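Local coordinates for PKS_KS domain-containing protein (Photorhabdus luminescens subsp. laumondii, PDB 6SMO), which probably acts as a 3-oxoacyl-[acyl-carrier-protein] synthase of the thiolase superfamily, and holds a twelve-carbon poly-keto chain in its pocket, at residues B[180-185]-B[207-212]; B[199-204]-B[211-216]; B[124-129]-B[195-200]; B[111-116]-B[276-281]; B[313-318]-B[434-439]. All coordinates share one frame; numbering follows the deposited sequence.

Contact 1: B[180-185]-B[207-212]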
# COMPACT_ATOMS: atom_id res chain seq x y z
N ALA B 180 -7.81 12.47 -17.37
CA ALA B 180 -7.55 12.98 -16.01
C ALA B 180 -6.15 13.60 -15.96
O ALA B 180 -5.17 12.85 -16.15
CB ALA B 180 -7.69 11.86 -15.00
N SER B 181 -6.06 14.91 -15.71
CA SER B 181 -4.79 15.69 -15.68
C SER B 181 -4.39 16.04 -14.24
O SER B 181 -3.21 16.39 -14.04
CB SER B 181 -4.90 16.93 -16.53
OG SER B 181 -5.34 16.61 -17.84
N MET B 182 -5.32 15.96 -13.28
CA MET B 182 -5.05 16.15 -11.83
C MET B 182 -4.35 14.90 -11.28
O MET B 182 -4.39 13.86 -11.97
CB MET B 182 -6.36 16.40 -11.07
CG MET B 182 -6.21 16.65 -9.58
SD MET B 182 -5.06 17.99 -9.17
CE MET B 182 -4.63 17.55 -7.49
N SER B 183 -3.72 15.01 -10.11
CA SER B 183 -2.99 13.94 -9.38
C SER B 183 -3.55 12.55 -9.71
O SER B 183 -4.74 12.31 -9.44
CB SER B 183 -3.04 14.18 -7.89
OG SER B 183 -2.54 13.06 -7.18
N VAL B 184 -2.70 11.68 -10.27
CA VAL B 184 -2.95 10.21 -10.43
C VAL B 184 -2.03 9.47 -9.46
O VAL B 184 -0.80 9.65 -9.57
CB VAL B 184 -2.73 9.76 -11.89
CG1 VAL B 184 -2.87 8.25 -12.05
CG2 VAL B 184 -3.67 10.48 -12.85
N SER B 185 -2.59 8.68 -8.54
CA SER B 185 -1.86 8.00 -7.45
C SER B 185 -2.26 6.52 -7.38
O SER B 185 -3.36 6.17 -7.84
CB SER B 185 -2.10 8.69 -6.13
OG SER B 185 -3.47 8.65 -5.77
N TYR B 207 -10.21 20.16 -0.08
CA TYR B 207 -9.20 21.25 0.06
C TYR B 207 -9.02 21.99 -1.27
O TYR B 207 -8.15 22.88 -1.33
CB TYR B 207 -7.90 20.68 0.63
CG TYR B 207 -8.03 20.12 2.03
CD1 TYR B 207 -8.54 20.89 3.06
CD2 TYR B 207 -7.66 18.82 2.32
CE1 TYR B 207 -8.68 20.39 4.35
CE2 TYR B 207 -7.78 18.30 3.60
CZ TYR B 207 -8.30 19.08 4.62
OH TYR B 207 -8.42 18.58 5.88
N GLY B 208 -9.81 21.65 -2.29
CA GLY B 208 -10.07 22.50 -3.47
C GLY B 208 -9.10 22.29 -4.62
O GLY B 208 -8.98 23.21 -5.45
N ARG B 209 -8.44 21.13 -4.70
CA ARG B 209 -7.48 20.79 -5.78
C ARG B 209 -8.22 20.15 -6.96
O ARG B 209 -7.82 20.41 -8.11
CB ARG B 209 -6.38 19.86 -5.27
CG ARG B 209 -5.42 20.51 -4.29
CD ARG B 209 -4.64 19.49 -3.48
NE ARG B 209 -4.82 19.69 -2.05
CZ ARG B 209 -4.81 18.73 -1.12
NH1 ARG B 209 -4.63 17.46 -1.46
NH2 ARG B 209 -5.00 19.04 0.15
N ALA B 210 -9.26 19.35 -6.69
CA ALA B 210 -10.06 18.62 -7.70
C ALA B 210 -11.55 18.92 -7.51
O ALA B 210 -11.96 19.20 -6.36
CB ALA B 210 -9.79 17.14 -7.61
N ASP B 211 -12.32 18.87 -8.60
CA ASP B 211 -13.81 18.97 -8.61
C ASP B 211 -14.39 17.56 -8.73
O ASP B 211 -15.30 17.24 -7.94
CB ASP B 211 -14.29 19.88 -9.75
CG ASP B 211 -13.95 21.35 -9.56
OD1 ASP B 211 -13.89 21.80 -8.40
OD2 ASP B 211 -13.73 22.03 -10.58
N ILE B 212 -13.87 16.76 -9.67
CA ILE B 212 -14.22 15.32 -9.87
C ILE B 212 -13.02 14.47 -9.44
O ILE B 212 -11.89 14.98 -9.52
CB ILE B 212 -14.62 15.05 -11.34
CG1 ILE B 212 -15.52 16.15 -11.92
CG2 ILE B 212 -15.26 13.67 -11.47
CD1 ILE B 212 -15.56 16.17 -13.43
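M182 is the one residue of 180-185 that reaches across to 207-212, and it does so with its side chain from CG outward. CG stands anti to the backbone N (chi1 -178°), which sends the chain out toward R209 and A210; a bend at chi2 then swings the thioether over R209. The close-packed part is therefore small and apolar. The terminal methyl, M182 CE, meets R209 CB at 3.7 Å, while M182 CG rests against A210 CB at 4.1 Å. Between these two touches M182 SD lies 3.8 Å from R209 O. The bend at chi2 also lets the sulfur take a weak hydrogen bond from the next backbone amide, S183 N to M182 SD at 3.4 Å. H204 of helix 193-206 and Y250 of the Ketoacyl_synth_N chain add further packing around M182.

The other side is looser. Of the R209 side chain only CB takes part; the rest leads off, bent at chi3, to a salt bridge between R209 NH2 and E171 of that second chain. R209 is partly exposed, as are Y207 and G208, whereas M182 and A210 are buried. G208, with positive phi, closes helix 193-206 in a Schellman motif and turns the chain toward strand 212-219. The contact thus ties the entry to strand 184-185 to the return loop of the same beta-alpha-beta crossover, at a ketosynthase subunit interface of the thiolase fold.

Contact 2: B[199-204]-B[211-216]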
# COMPACT_ATOMS: atom_id res chain seq x y z
N GLY B 199 -9.86 8.14 0.79
CA GLY B 199 -9.39 9.15 1.77
C GLY B 199 -8.63 10.28 1.10
O GLY B 199 -8.97 11.45 1.38
N ILE B 200 -7.64 9.96 0.26
CA ILE B 200 -6.80 10.96 -0.45
C ILE B 200 -7.64 11.67 -1.53
O ILE B 200 -7.41 12.87 -1.76
CB ILE B 200 -5.52 10.32 -1.04
CG1 ILE B 200 -4.43 11.37 -1.31
CG2 ILE B 200 -5.82 9.49 -2.28
CD1 ILE B 200 -3.04 10.80 -1.41
N ALA B 201 -8.59 10.94 -2.14
CA ALA B 201 -9.56 11.47 -3.13
C ALA B 201 -10.48 12.49 -2.46
O ALA B 201 -10.76 13.53 -3.09
CB ALA B 201 -10.35 10.33 -3.73
N MET B 202 -10.93 12.21 -1.24
CA MET B 202 -11.78 13.10 -0.41
C MET B 202 -11.01 14.39 -0.09
O MET B 202 -11.62 15.48 -0.17
CB MET B 202 -12.18 12.42 0.91
CG MET B 202 -13.21 13.19 1.71
SD MET B 202 -13.21 12.73 3.47
CE MET B 202 -11.68 13.49 4.01
N GLU B 203 -9.72 14.27 0.25
CA GLU B 203 -8.83 15.41 0.62
C GLU B 203 -8.65 16.34 -0.59
O GLU B 203 -8.72 17.57 -0.40
CB GLU B 203 -7.49 14.89 1.14
CG GLU B 203 -7.58 14.31 2.54
CD GLU B 203 -6.37 13.51 2.99
OE1 GLU B 203 -6.52 12.68 3.91
OE2 GLU B 203 -5.29 13.70 2.41
N HIS B 204 -8.42 15.77 -1.78
CA HIS B 204 -8.25 16.52 -3.06
C HIS B 204 -9.47 17.41 -3.31
O HIS B 204 -9.28 18.60 -3.64
CB HIS B 204 -8.01 15.56 -4.24
CG HIS B 204 -6.59 15.12 -4.38
ND1 HIS B 204 -6.22 13.79 -4.28
CD2 HIS B 204 -5.46 15.81 -4.60
CE1 HIS B 204 -4.92 13.69 -4.44
NE2 HIS B 204 -4.43 14.91 -4.63
N ASP B 211 -12.32 18.87 -8.60
CA ASP B 211 -13.81 18.97 -8.61
C ASP B 211 -14.39 17.56 -8.73
O ASP B 211 -15.30 17.24 -7.94
CB ASP B 211 -14.29 19.88 -9.75
CG ASP B 211 -13.95 21.35 -9.56
OD1 ASP B 211 -13.89 21.80 -8.40
OD2 ASP B 211 -13.73 22.03 -10.58
N ILE B 212 -13.87 16.76 -9.67
CA ILE B 212 -14.22 15.32 -9.87
C ILE B 212 -13.02 14.47 -9.44
O ILE B 212 -11.89 14.98 -9.52
CB ILE B 212 -14.62 15.05 -11.34
CG1 ILE B 212 -15.52 16.15 -11.92
CG2 ILE B 212 -15.26 13.67 -11.47
CD1 ILE B 212 -15.56 16.17 -13.43
N MET B 213 -13.26 13.24 -8.99
CA MET B 213 -12.20 12.28 -8.59
C MET B 213 -12.71 10.84 -8.72
O MET B 213 -13.69 10.49 -8.04
CB MET B 213 -11.75 12.54 -7.14
CG MET B 213 -10.33 12.10 -6.86
SD MET B 213 -9.10 13.28 -7.47
CE MET B 213 -7.59 12.35 -7.18
N LEU B 214 -12.06 10.04 -9.57
CA LEU B 214 -12.32 8.59 -9.74
C LEU B 214 -11.46 7.82 -8.72
O LEU B 214 -10.23 7.78 -8.90
CB LEU B 214 -12.00 8.18 -11.18
CG LEU B 214 -12.49 6.79 -11.60
CD1 LEU B 214 -12.93 6.78 -13.05
CD2 LEU B 214 -11.43 5.73 -11.35
N ALA B 215 -12.09 7.25 -7.69
CA ALA B 215 -11.43 6.59 -6.55
C ALA B 215 -11.94 5.14 -6.41
O ALA B 215 -13.05 4.86 -6.91
CB ALA B 215 -11.68 7.38 -5.29
N GLY B 216 -11.15 4.28 -5.77
CA GLY B 216 -11.50 2.87 -5.49
C GLY B 216 -10.27 1.98 -5.42
O GLY B 216 -9.19 2.49 -5.05
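In the second half of a beta-alpha-beta crossover, helix 193-206 lies back over strand 212-219, and A201 and H204 come down on M213 and A215. The segments run nearly antiparallel, at 165°, with their axes 8.5 Å apart, a close approach consistent with the small alanines at the interface. A201 CB drops between two strand residues whose side chains face the helix: it is 3.6 Å from A215 CB, and M213 CG approaches it equally closely.

One turn further along the helix, H204 takes over. M213 has CG anti to its own N (chi1 -154°) and then bends at chi2, which carries the thioether along the helix from A201 to the imidazole. Its methyl, M213 CE, ends 3.5 Å from H204 ND1. M213 SD sits 4.9 Å from the centroid of the H204 ring, 43° off the ring normal, an oblique Met-aromatic contact. The far nitrogen, H204 NE2, is hydrogen-bonded to the hydroxyl of Y168 in the Ketoacyl_synth_N chain, whose ring stands about perpendicular to the imidazole. That bond fixes the histidine from the subunit interface while the methionine supports it from the sheet. Strand 284-293 meets M202 on another side of the helix, so the helix is buried between strands, as the central helices are in the layered thiolase fold.

Contact 3: B[124-129]-B[195-200]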
# COMPACT_ATOMS: atom_id res chain seq x y z
N GLY B 124 -8.93 13.94 -11.30
CA GLY B 124 -7.81 13.05 -10.95
C GLY B 124 -8.27 11.63 -10.64
O GLY B 124 -9.46 11.45 -10.33
N VAL B 125 -7.34 10.67 -10.71
CA VAL B 125 -7.60 9.21 -10.48
C VAL B 125 -6.87 8.77 -9.20
O VAL B 125 -5.81 9.35 -8.89
CB VAL B 125 -7.16 8.37 -11.70
CG1 VAL B 125 -7.38 6.88 -11.48
CG2 VAL B 125 -7.85 8.83 -12.97
N ALA B 126 -7.44 7.79 -8.49
CA ALA B 126 -6.85 7.15 -7.29
C ALA B 126 -7.35 5.71 -7.18
O ALA B 126 -8.30 5.47 -6.41
CB ALA B 126 -7.18 7.96 -6.06
N ILE B 127 -6.75 4.79 -7.94
CA ILE B 127 -7.08 3.33 -7.95
C ILE B 127 -5.98 2.59 -7.18
O ILE B 127 -4.82 2.59 -7.66
CB ILE B 127 -7.25 2.80 -9.38
CG1 ILE B 127 -8.40 3.51 -10.11
CG2 ILE B 127 -7.43 1.29 -9.38
CD1 ILE B 127 -8.44 3.26 -11.60
N ALA B 128 -6.33 2.00 -6.04
CA ALA B 128 -5.42 1.30 -5.10
C ALA B 128 -5.36 -0.20 -5.43
O ALA B 128 -6.26 -0.69 -6.15
CB ALA B 128 -5.86 1.54 -3.69
N THR B 129 -4.35 -0.88 -4.90
CA THR B 129 -4.14 -2.35 -5.05
C THR B 129 -3.16 -2.83 -3.97
O THR B 129 -2.30 -2.02 -3.56
CB THR B 129 -3.62 -2.70 -6.45
OG1 THR B 129 -3.78 -4.11 -6.64
CG2 THR B 129 -2.18 -2.31 -6.67
N LEU B 195 -9.84 2.19 1.08
CA LEU B 195 -10.36 3.36 1.85
C LEU B 195 -9.34 4.50 1.80
O LEU B 195 -9.78 5.67 1.84
CB LEU B 195 -10.65 2.96 3.30
CG LEU B 195 -11.82 2.01 3.54
CD1 LEU B 195 -12.25 2.08 5.00
CD2 LEU B 195 -13.00 2.31 2.63
N ASP B 196 -8.05 4.19 1.76
CA ASP B 196 -6.95 5.19 1.72
C ASP B 196 -7.00 5.95 0.39
O ASP B 196 -6.71 7.16 0.40
CB ASP B 196 -5.59 4.53 1.96
CG ASP B 196 -5.39 4.01 3.37
OD1 ASP B 196 -6.30 4.21 4.21
OD2 ASP B 196 -4.34 3.41 3.64
N ALA B 197 -7.36 5.27 -0.70
CA ALA B 197 -7.58 5.86 -2.05
C ALA B 197 -8.79 6.80 -2.01
O ALA B 197 -8.70 7.90 -2.59
CB ALA B 197 -7.76 4.77 -3.07
N LEU B 198 -9.87 6.38 -1.35
CA LEU B 198 -11.09 7.20 -1.11
C LEU B 198 -10.73 8.38 -0.20
O LEU B 198 -11.26 9.48 -0.43
CB LEU B 198 -12.19 6.33 -0.49
CG LEU B 198 -12.78 5.26 -1.41
CD1 LEU B 198 -13.56 4.23 -0.61
CD2 LEU B 198 -13.67 5.89 -2.47
N GLY B 199 -9.86 8.14 0.79
CA GLY B 199 -9.39 9.15 1.77
C GLY B 199 -8.63 10.28 1.10
O GLY B 199 -8.97 11.45 1.38
N ILE B 200 -7.64 9.96 0.26
CA ILE B 200 -6.80 10.96 -0.45
C ILE B 200 -7.64 11.67 -1.53
O ILE B 200 -7.41 12.87 -1.76
CB ILE B 200 -5.52 10.32 -1.04
CG1 ILE B 200 -4.43 11.37 -1.31
CG2 ILE B 200 -5.82 9.49 -2.28
CD1 ILE B 200 -3.04 10.80 -1.41
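This is helix-on-sheet packing built from alanines: A197 and I200 of helix 193-206 lie on A126 and A128 of strand 123-128, deep in the N-terminal half of the ketosynthase. The backbones come remarkably near, with the CA atoms of A126 and A197 5.4 Å apart. The helix and strand axes pass at 7.6 Å and run nearly antiparallel, at 165°.

A197 makes the central touch. Its single methyl sits over the strand between two alternate residues, 3.8 Å from A128 CB and 3.5 Å from the backbone oxygen A126 O. The methyls of A126 and A197 do not meet so closely, at 4.4 Å; A126 CB instead lies 3.8 Å from A197 O, so each alanine methyl faces the other residue's carbonyl. I200, one turn on, adds a lighter touch on A126. Its chi1 of -160° places CG1 anti to the backbone N, and it is the other branch, CG2, that touches A126 CB at 4.3 Å.

Strand 123-128 is the middle one of three parallel strands, flanked by 184-185 and 212-219, and the helix is the connection of a beta-alpha-beta crossover that steps over it. Opposite in the alternation, V125 and I127 pack on helix 169-178, which covers the second face of this part of the sheet. D196, next to A197 in the chain, is held by Y289, S433 and T189, and by a salt bridge to K153 of the Ketoacyl_synth_N chain. The side chain of A128 lies about 11 Å from the bound poly-keto ligand, just before pocket residues A130 and I131.

Contact 4: B[111-116]-B[276-281]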
# COMPACT_ATOMS: atom_id res chain seq x y z
N ALA B 111 -22.50 7.91 -13.28
CA ALA B 111 -22.34 9.31 -12.83
C ALA B 111 -22.90 10.28 -13.88
O ALA B 111 -23.23 11.42 -13.50
CB ALA B 111 -20.89 9.61 -12.55
N ASN B 112 -22.99 9.84 -15.14
CA ASN B 112 -23.46 10.65 -16.30
C ASN B 112 -22.44 11.77 -16.56
O ASN B 112 -22.87 12.94 -16.69
CB ASN B 112 -24.88 11.17 -16.09
CG ASN B 112 -25.52 11.71 -17.36
OD1 ASN B 112 -25.07 11.41 -18.46
ND2 ASN B 112 -26.56 12.52 -17.21
N LEU B 113 -21.15 11.42 -16.61
CA LEU B 113 -20.03 12.35 -16.93
C LEU B 113 -19.62 12.16 -18.39
O LEU B 113 -19.52 11.00 -18.83
CB LEU B 113 -18.86 12.07 -15.98
CG LEU B 113 -18.99 12.65 -14.57
CD1 LEU B 113 -17.94 12.05 -13.65
CD2 LEU B 113 -18.87 14.17 -14.59
N ARG B 114 -19.39 13.27 -19.10
CA ARG B 114 -18.98 13.29 -20.53
C ARG B 114 -17.97 14.41 -20.74
O ARG B 114 -17.96 15.38 -19.98
CB ARG B 114 -20.21 13.43 -21.44
CG ARG B 114 -21.13 14.59 -21.10
CD ARG B 114 -22.56 14.34 -21.55
NE ARG B 114 -23.48 15.39 -21.11
CZ ARG B 114 -23.85 16.45 -21.83
NH1 ARG B 114 -24.69 17.32 -21.30
NH2 ARG B 114 -23.38 16.65 -23.05
N PRO B 115 -17.09 14.32 -21.76
CA PRO B 115 -16.06 15.33 -22.02
C PRO B 115 -16.46 16.79 -21.76
O PRO B 115 -15.64 17.53 -21.25
CB PRO B 115 -15.77 15.11 -23.51
CG PRO B 115 -15.93 13.61 -23.70
CD PRO B 115 -17.02 13.21 -22.73
N SER B 116 -17.70 17.15 -22.10
CA SER B 116 -18.29 18.51 -21.90
C SER B 116 -18.25 18.89 -20.42
O SER B 116 -17.80 20.01 -20.11
CB SER B 116 -19.69 18.58 -22.45
OG SER B 116 -19.75 18.07 -23.77
N LYS B 276 -24.41 19.53 -7.98
CA LYS B 276 -25.72 20.24 -7.98
C LYS B 276 -25.88 21.05 -9.27
O LYS B 276 -27.02 21.10 -9.79
CB LYS B 276 -25.86 21.14 -6.75
CG LYS B 276 -26.32 20.43 -5.48
CD LYS B 276 -26.86 21.37 -4.42
CE LYS B 276 -25.81 22.33 -3.89
NZ LYS B 276 -26.37 23.20 -2.82
N GLN B 277 -24.81 21.67 -9.77
CA GLN B 277 -24.83 22.56 -10.96
C GLN B 277 -25.18 21.76 -12.22
O GLN B 277 -25.98 22.27 -13.03
CB GLN B 277 -23.50 23.30 -11.12
CG GLN B 277 -23.32 24.45 -10.14
CD GLN B 277 -24.25 25.61 -10.40
OE1 GLN B 277 -25.03 26.02 -9.55
NE2 GLN B 277 -24.18 26.15 -11.61
N ARG B 278 -24.62 20.55 -12.37
CA ARG B 278 -24.87 19.65 -13.53
C ARG B 278 -26.07 18.74 -13.24
O ARG B 278 -26.44 17.96 -14.14
CB ARG B 278 -23.61 18.85 -13.88
CG ARG B 278 -23.29 17.70 -12.94
CD ARG B 278 -21.89 17.16 -13.21
NE ARG B 278 -21.63 15.89 -12.55
CZ ARG B 278 -22.04 14.69 -12.99
NH1 ARG B 278 -22.75 14.59 -14.10
NH2 ARG B 278 -21.73 13.61 -12.30
N GLY B 279 -26.65 18.82 -12.04
CA GLY B 279 -27.89 18.12 -11.65
C GLY B 279 -27.69 16.62 -11.51
O GLY B 279 -28.60 15.86 -11.88
N ALA B 280 -26.54 16.21 -10.96
CA ALA B 280 -26.12 14.80 -10.81
C ALA B 280 -26.92 14.14 -9.68
O ALA B 280 -27.31 14.86 -8.73
CB ALA B 280 -24.64 14.72 -10.55
N HIS B 281 -27.14 12.83 -9.78
CA HIS B 281 -27.74 11.98 -8.71
C HIS B 281 -26.68 11.69 -7.65
O HIS B 281 -25.57 11.27 -8.03
CB HIS B 281 -28.32 10.68 -9.30
CG HIS B 281 -28.72 9.70 -8.25
ND1 HIS B 281 -27.92 8.63 -7.90
CD2 HIS B 281 -29.82 9.62 -7.47
CE1 HIS B 281 -28.51 7.93 -6.95
NE2 HIS B 281 -29.67 8.52 -6.67
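R278 spends both terminal nitrogens on a single backbone oxygen, that of A111. The grip is end-on and unequal: R278 NH2 to A111 O is 2.9 Å long with an N-H...O angle of 156°, while R278 NH1 reaches the same A111 O at 3.3 Å and is more bent. The oxygen lies close to the guanidinium plane, yet both nitrogens approach it from the same face of its carbonyl, with NH2 well above the carbonyl plane. A third, weak bond runs from R278 NH1 to N112 O at 3.1 Å.

The guanidinium is sandwiched as well as bonded. L113 CD2 sits 3.6 Å above its centre on one face, the two side chains crossing at about a right angle, and A280 CB lies 3.5 Å above the plane on the opposite face. R278 gets there because its chain runs extended from CG to NE, after a first torsion (chi1 75°) that sets CG between the backbone N and the carbonyl carbon.

Two helix ends meet at this spot. N112 closes helix 95-111 and G279 closes helix 272-277, each as the positive-phi residue of a Schellman motif. R278 NH2 has a further partner, a salt bridge to E270 on strand 263-271. The arginine thus places a positive charge at the C-terminal end of helix 95-111, where the helix dipole would be negative; with E270 beside it, these surroundings should favour the charged guanidinium, held flat between two apolar groups.

Contact 5: B[313-318]-B[434-439]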
# COMPACT_ATOMS: atom_id res chain seq x y z
N ASP B 313 -12.83 7.19 16.17
CA ASP B 313 -12.99 8.45 16.94
C ASP B 313 -12.47 9.63 16.10
O ASP B 313 -13.17 10.67 16.06
CB ASP B 313 -12.27 8.38 18.29
CG ASP B 313 -12.64 9.50 19.24
OD1 ASP B 313 -13.85 9.66 19.51
OD2 ASP B 313 -11.73 10.21 19.70
N MET B 314 -11.31 9.47 15.46
CA MET B 314 -10.64 10.54 14.66
C MET B 314 -11.40 10.77 13.35
O MET B 314 -11.40 11.92 12.87
CB MET B 314 -9.18 10.19 14.37
CG MET B 314 -8.28 10.31 15.58
SD MET B 314 -6.57 10.73 15.16
CE MET B 314 -6.10 9.29 14.20
N ALA B 315 -12.02 9.72 12.79
CA ALA B 315 -12.84 9.77 11.56
C ALA B 315 -14.10 10.61 11.81
O ALA B 315 -14.51 11.35 10.90
CB ALA B 315 -13.19 8.38 11.10
N LEU B 316 -14.70 10.49 13.01
CA LEU B 316 -15.93 11.22 13.41
C LEU B 316 -15.60 12.69 13.68
O LEU B 316 -16.42 13.55 13.31
CB LEU B 316 -16.54 10.54 14.64
CG LEU B 316 -17.28 9.23 14.37
CD1 LEU B 316 -17.42 8.41 15.64
CD2 LEU B 316 -18.64 9.50 13.75
N LYS B 317 -14.45 12.97 14.31
CA LYS B 317 -13.93 14.35 14.54
C LYS B 317 -13.64 15.01 13.18
O LYS B 317 -13.88 16.23 13.06
CB LYS B 317 -12.67 14.34 15.41
CG LYS B 317 -12.88 14.73 16.87
CD LYS B 317 -13.45 13.63 17.73
CE LYS B 317 -13.58 14.03 19.18
NZ LYS B 317 -13.85 12.86 20.05
N ASP B 318 -13.13 14.24 12.22
CA ASP B 318 -12.78 14.70 10.85
C ASP B 318 -14.06 15.08 10.09
O ASP B 318 -14.04 16.09 9.36
CB ASP B 318 -11.98 13.64 10.09
CG ASP B 318 -11.42 14.13 8.77
OD1 ASP B 318 -10.55 15.01 8.80
OD2 ASP B 318 -11.88 13.64 7.72
N VAL B 434 -10.79 4.06 8.47
CA VAL B 434 -12.26 4.29 8.67
C VAL B 434 -12.68 5.49 7.81
O VAL B 434 -11.94 6.50 7.81
CB VAL B 434 -12.59 4.52 10.16
CG1 VAL B 434 -14.08 4.78 10.38
CG2 VAL B 434 -12.12 3.37 11.02
N ILE B 435 -13.81 5.37 7.10
CA ILE B 435 -14.51 6.51 6.43
C ILE B 435 -15.92 6.61 7.00
O ILE B 435 -16.52 5.56 7.28
CB ILE B 435 -14.52 6.35 4.89
CG1 ILE B 435 -15.08 5.00 4.44
CG2 ILE B 435 -13.14 6.60 4.31
CD1 ILE B 435 -15.57 4.98 3.01
N VAL B 436 -16.41 7.84 7.19
CA VAL B 436 -17.79 8.13 7.68
C VAL B 436 -18.63 8.58 6.49
O VAL B 436 -18.33 9.65 5.92
CB VAL B 436 -17.77 9.20 8.79
CG1 VAL B 436 -19.17 9.52 9.30
CG2 VAL B 436 -16.87 8.80 9.95
N MET B 437 -19.63 7.77 6.11
CA MET B 437 -20.61 8.10 5.04
C MET B 437 -21.92 8.55 5.67
O MET B 437 -22.20 8.16 6.83
CB MET B 437 -20.85 6.89 4.13
CG MET B 437 -19.67 6.57 3.24
SD MET B 437 -20.15 5.70 1.74
CE MET B 437 -18.59 5.68 0.85
N ARG B 438 -22.70 9.35 4.94
CA ARG B 438 -23.88 10.09 5.44
C ARG B 438 -24.92 10.21 4.32
O ARG B 438 -24.51 10.36 3.15
CB ARG B 438 -23.43 11.46 5.95
CG ARG B 438 -24.48 12.22 6.75
CD ARG B 438 -23.94 13.57 7.20
NE ARG B 438 -24.90 14.34 7.97
CZ ARG B 438 -24.68 15.56 8.46
NH1 ARG B 438 -23.51 16.15 8.27
NH2 ARG B 438 -25.62 16.17 9.15
N ALA B 439 -26.21 10.15 4.67
CA ALA B 439 -27.35 10.35 3.74
C ALA B 439 -27.54 11.85 3.50
O ALA B 439 -27.31 12.64 4.45
CB ALA B 439 -28.59 9.72 4.31
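The flat group to look at is the helical peptide joining A315 to L316, since the side chains that touch here are all aliphatic. V436 CG2 lies over one face of that peptide, 3.6 Å from A315 O and 4.1 Å from L316 N. Strand 434-438 approaches the peptide from this face.

Around it the contact is a nest of methyls. A315 CB points at the strand and settles between two valines of the same strand face, 3.8 Å from V434 CG1 and 3.9 Å from V436 CG2. In V434, CG1 is anti to the backbone N (chi1 179°), and it is this branch that meets the alanine; in V436 the working branch is CG2, anti to the carbonyl carbon. L316 sets off along the side of the helix, but its CD2 comes round to V436 CG2 at 4.3 Å, widening the cover over that valine. The short segments cross at 42°, with axes 7.8 Å apart.

Helix 306-319 thus covers one face of strand 431-438. On the other, I435 and M437 pack against helix 372-388, so the strand is buried between helical layers, as expected of the C-terminal half of a thiolase fold. The charges take other partners: K317 forms a salt bridge with D313, and D318 one with R206. What joins helix to strand is dispersion and burial of methyl groups, with shape rather than directed bonds setting how the two lie together.

Contacts 1, 2 and 3 belong to one beta-alpha-beta unit: contact 2 lies about 7 Å (centre to centre) from each of the other two, and the neighbouring strands of contacts 2 and 3 are joined by L214 O to A126 N at 2.8 Å. H204 of contact 2 also packs against M182 of contact 1. Contact 4 is peripheral, its centre about 17 Å from that of contact 1, and touches the group through L113 CD1 and I212 CG2, 3.8 Å apart. Contact 5, in the other half of the fold, meets contact 3 where L195 CD2 touches I435 CD1 at 3.7 Å. Contact 3 leads toward the ligand pocket: helix 193-206 begins just after C191, one of the residues lining that pocket.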